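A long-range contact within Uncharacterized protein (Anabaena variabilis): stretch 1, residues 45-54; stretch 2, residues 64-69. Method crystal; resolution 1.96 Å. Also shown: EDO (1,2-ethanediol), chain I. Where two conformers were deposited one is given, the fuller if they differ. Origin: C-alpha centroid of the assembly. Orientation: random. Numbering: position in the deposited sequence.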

# COMPACT_ATOMS: atom_id res chain seq x y z
N ILE A 45 14.31 -14.51 3.07
CA ILE A 45 13.24 -14.50 2.07
C ILE A 45 13.80 -14.10 0.70
O ILE A 45 13.47 -14.74 -0.29
CB ILE A 45 12.08 -13.57 2.52
CG1 ILE A 45 11.31 -14.28 3.69
CG2 ILE A 45 11.14 -13.24 1.32
CD1 ILE A 45 10.19 -13.47 4.32
N GLN A 46 14.66 -13.06 0.66
CA GLN A 46 15.23 -12.57 -0.59
C GLN A 46 16.05 -13.64 -1.34
O GLN A 46 15.81 -13.82 -2.53
CB GLN A 46 16.10 -11.35 -0.33
CG GLN A 46 16.49 -10.59 -1.59
CD GLN A 46 17.42 -9.45 -1.29
OE1 GLN A 46 18.08 -9.42 -0.25
NE2 GLN A 46 17.53 -8.51 -2.21
N SER A 47 17.00 -14.32 -0.64
CA SER A 47 17.86 -15.33 -1.27
C SER A 47 17.06 -16.54 -1.74
O SER A 47 17.29 -17.02 -2.85
CB SER A 47 18.97 -15.76 -0.31
OG SER A 47 19.88 -14.69 -0.09
N GLU A 48 16.12 -17.02 -0.92
CA GLU A 48 15.30 -18.17 -1.28
C GLU A 48 14.33 -17.86 -2.40
O GLU A 48 14.06 -18.72 -3.24
CB GLU A 48 14.54 -18.68 -0.05
CG GLU A 48 13.97 -20.08 -0.24
CD GLU A 48 14.93 -21.19 -0.61
OE1 GLU A 48 16.12 -21.13 -0.20
OE2 GLU A 48 14.49 -22.13 -1.31
N CYS A 49 13.80 -16.64 -2.42
CA CYS A 49 12.87 -16.20 -3.44
C CYS A 49 13.52 -16.17 -4.82
O CYS A 49 12.90 -16.64 -5.78
CB CYS A 49 12.32 -14.84 -3.07
SG CYS A 49 10.75 -14.45 -3.84
N VAL A 50 14.77 -15.64 -4.93
CA VAL A 50 15.52 -15.59 -6.20
C VAL A 50 15.80 -17.02 -6.69
O VAL A 50 15.66 -17.31 -7.87
CB VAL A 50 16.84 -14.77 -6.07
CG1 VAL A 50 17.55 -14.64 -7.41
CG2 VAL A 50 16.56 -13.40 -5.52
N SER A 51 16.19 -17.90 -5.76
CA SER A 51 16.53 -19.29 -6.01
C SER A 51 15.32 -20.07 -6.57
O SER A 51 15.44 -20.73 -7.61
CB SER A 51 17.04 -19.94 -4.72
OG SER A 51 17.27 -21.33 -4.87
N VAL A 52 14.16 -19.93 -5.91
CA VAL A 52 12.94 -20.63 -6.30
C VAL A 52 12.44 -20.12 -7.69
O VAL A 52 12.16 -20.94 -8.56
CB VAL A 52 11.87 -20.52 -5.19
CG1 VAL A 52 10.52 -20.98 -5.68
CG2 VAL A 52 12.29 -21.36 -3.98
N ILE A 53 12.40 -18.79 -7.91
CA ILE A 53 11.99 -18.26 -9.22
C ILE A 53 12.93 -18.76 -10.34
O ILE A 53 12.45 -19.28 -11.36
CB ILE A 53 11.91 -16.70 -9.19
CG1 ILE A 53 10.76 -16.24 -8.26
CG2 ILE A 53 11.73 -16.14 -10.63
CD1 ILE A 53 10.90 -14.84 -7.85
N ASN A 54 14.25 -18.65 -10.14
CA ASN A 54 15.21 -19.07 -11.17
C ASN A 54 15.15 -20.57 -11.44
O ASN A 54 15.27 -20.97 -12.61
CB ASN A 54 16.63 -18.64 -10.80
CG ASN A 54 16.93 -17.21 -11.20
OD1 ASN A 54 16.37 -16.69 -12.16
ND2 ASN A 54 17.86 -16.57 -10.52
C1 EDO I . 24.08 -2.40 -8.00
O1 EDO I . 24.14 -1.69 -9.24
C2 EDO I . 22.95 -1.80 -7.18
O2 EDO I . 22.93 -2.48 -5.92
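Stretch 2, residues 64-69: RAFLEL

A strand packing on a helix can combine apolar contact with hydrogen bonds to its backbone, and this contact has both, the backbone bonds being those of Ala65. Residues 64-67 are extended and run nearly antiparallel to helix 45-54, with a signed crossing angle of -164° and axes 7.7 Å apart at closest approach. Arg64 opens the walk with its CA-to-CB bond directed away from the helix; CA of Arg64 lies 3.6 Å from OD1 of Asn54. Ala65 follows, its CA-to-CB bond pointing toward the helix, and this is where the backbones come nearest, CA of Ala65 lying 5.8 Å from CA of Val50. CB of Ala65 meets CG2 of Ile53 at 3.8 Å and CG1 of Val50 at 4.0 Å. The amide of Asn54 brackets the same residue, accepting a hydrogen bond from Ala65 N at OD1 (2.8 Å) and donating one from ND2 to Ala65 O (3.1 Å), so a side chain serves the strand backbone as a neighbouring strand might. Phe66, in the alternation typical of a strand, points away. Leu67 starts sideways but its end comes nearer, placing CG 3.6 Å from Val50 CG2 and CD2 3.4 Å from Gln46 CG. At Glu68 the backbone leaves the extended conformation (phi/psi 47/49), and OE2 accepts a 2.7 Å hydrogen bond from Gln46 NE2. Leu69 lies beyond reach of the helix.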

# COMPACT_ATOMS: atom_id res chain seq x y z
N ARG A 64 14.92 -14.47 -16.03
CA ARG A 64 15.98 -14.51 -15.02
C ARG A 64 15.67 -13.52 -13.91
O ARG A 64 15.31 -12.35 -14.18
CB ARG A 64 17.36 -14.22 -15.65
CG ARG A 64 18.51 -14.38 -14.64
CD ARG A 64 19.85 -14.55 -15.30
NE ARG A 64 20.90 -14.55 -14.27
CZ ARG A 64 22.20 -14.70 -14.51
NH1 ARG A 64 22.63 -14.91 -15.75
NH2 ARG A 64 23.07 -14.68 -13.51
N ALA A 65 15.79 -13.99 -12.65
CA ALA A 65 15.61 -13.20 -11.44
C ALA A 65 16.99 -12.73 -10.96
O ALA A 65 17.92 -13.53 -10.87
CB ALA A 65 14.92 -14.01 -10.36
N PHE A 66 17.12 -11.43 -10.68
CA PHE A 66 18.36 -10.80 -10.24
C PHE A 66 18.20 -10.16 -8.89
O PHE A 66 17.19 -9.52 -8.62
CB PHE A 66 18.80 -9.71 -11.24
CG PHE A 66 18.97 -10.13 -12.67
CD1 PHE A 66 20.17 -10.65 -13.12
CD2 PHE A 66 17.92 -10.00 -13.57
CE1 PHE A 66 20.32 -11.04 -14.44
CE2 PHE A 66 18.06 -10.41 -14.89
CZ PHE A 66 19.26 -10.91 -15.32
N LEU A 67 19.22 -10.32 -8.05
CA LEU A 67 19.30 -9.72 -6.73
C LEU A 67 19.85 -8.33 -6.84
O LEU A 67 20.92 -8.16 -7.43
CB LEU A 67 20.27 -10.53 -5.84
CG LEU A 67 19.70 -11.70 -5.07
CD1 LEU A 67 20.79 -12.60 -4.57
CD2 LEU A 67 18.98 -11.24 -3.88
N GLU A 68 19.19 -7.34 -6.20
CA GLU A 68 19.72 -5.99 -6.07
C GLU A 68 20.29 -5.40 -7.40
O GLU A 68 21.39 -4.84 -7.42
CB GLU A 68 20.84 -5.98 -5.01
CG GLU A 68 20.44 -6.48 -3.63
CD GLU A 68 19.50 -5.58 -2.85
OE1 GLU A 68 19.53 -4.36 -3.10
OE2 GLU A 68 18.76 -6.09 -1.98
N LEU A 69 19.51 -5.48 -8.49
CA LEU A 69 19.92 -4.95 -9.78
C LEU A 69 19.34 -3.54 -9.96
O LEU A 69 18.16 -3.32 -9.69
CB LEU A 69 19.43 -5.90 -10.90
CG LEU A 69 19.63 -5.46 -12.34
CD1 LEU A 69 21.10 -5.58 -12.77
CD2 LEU A 69 18.74 -6.27 -13.27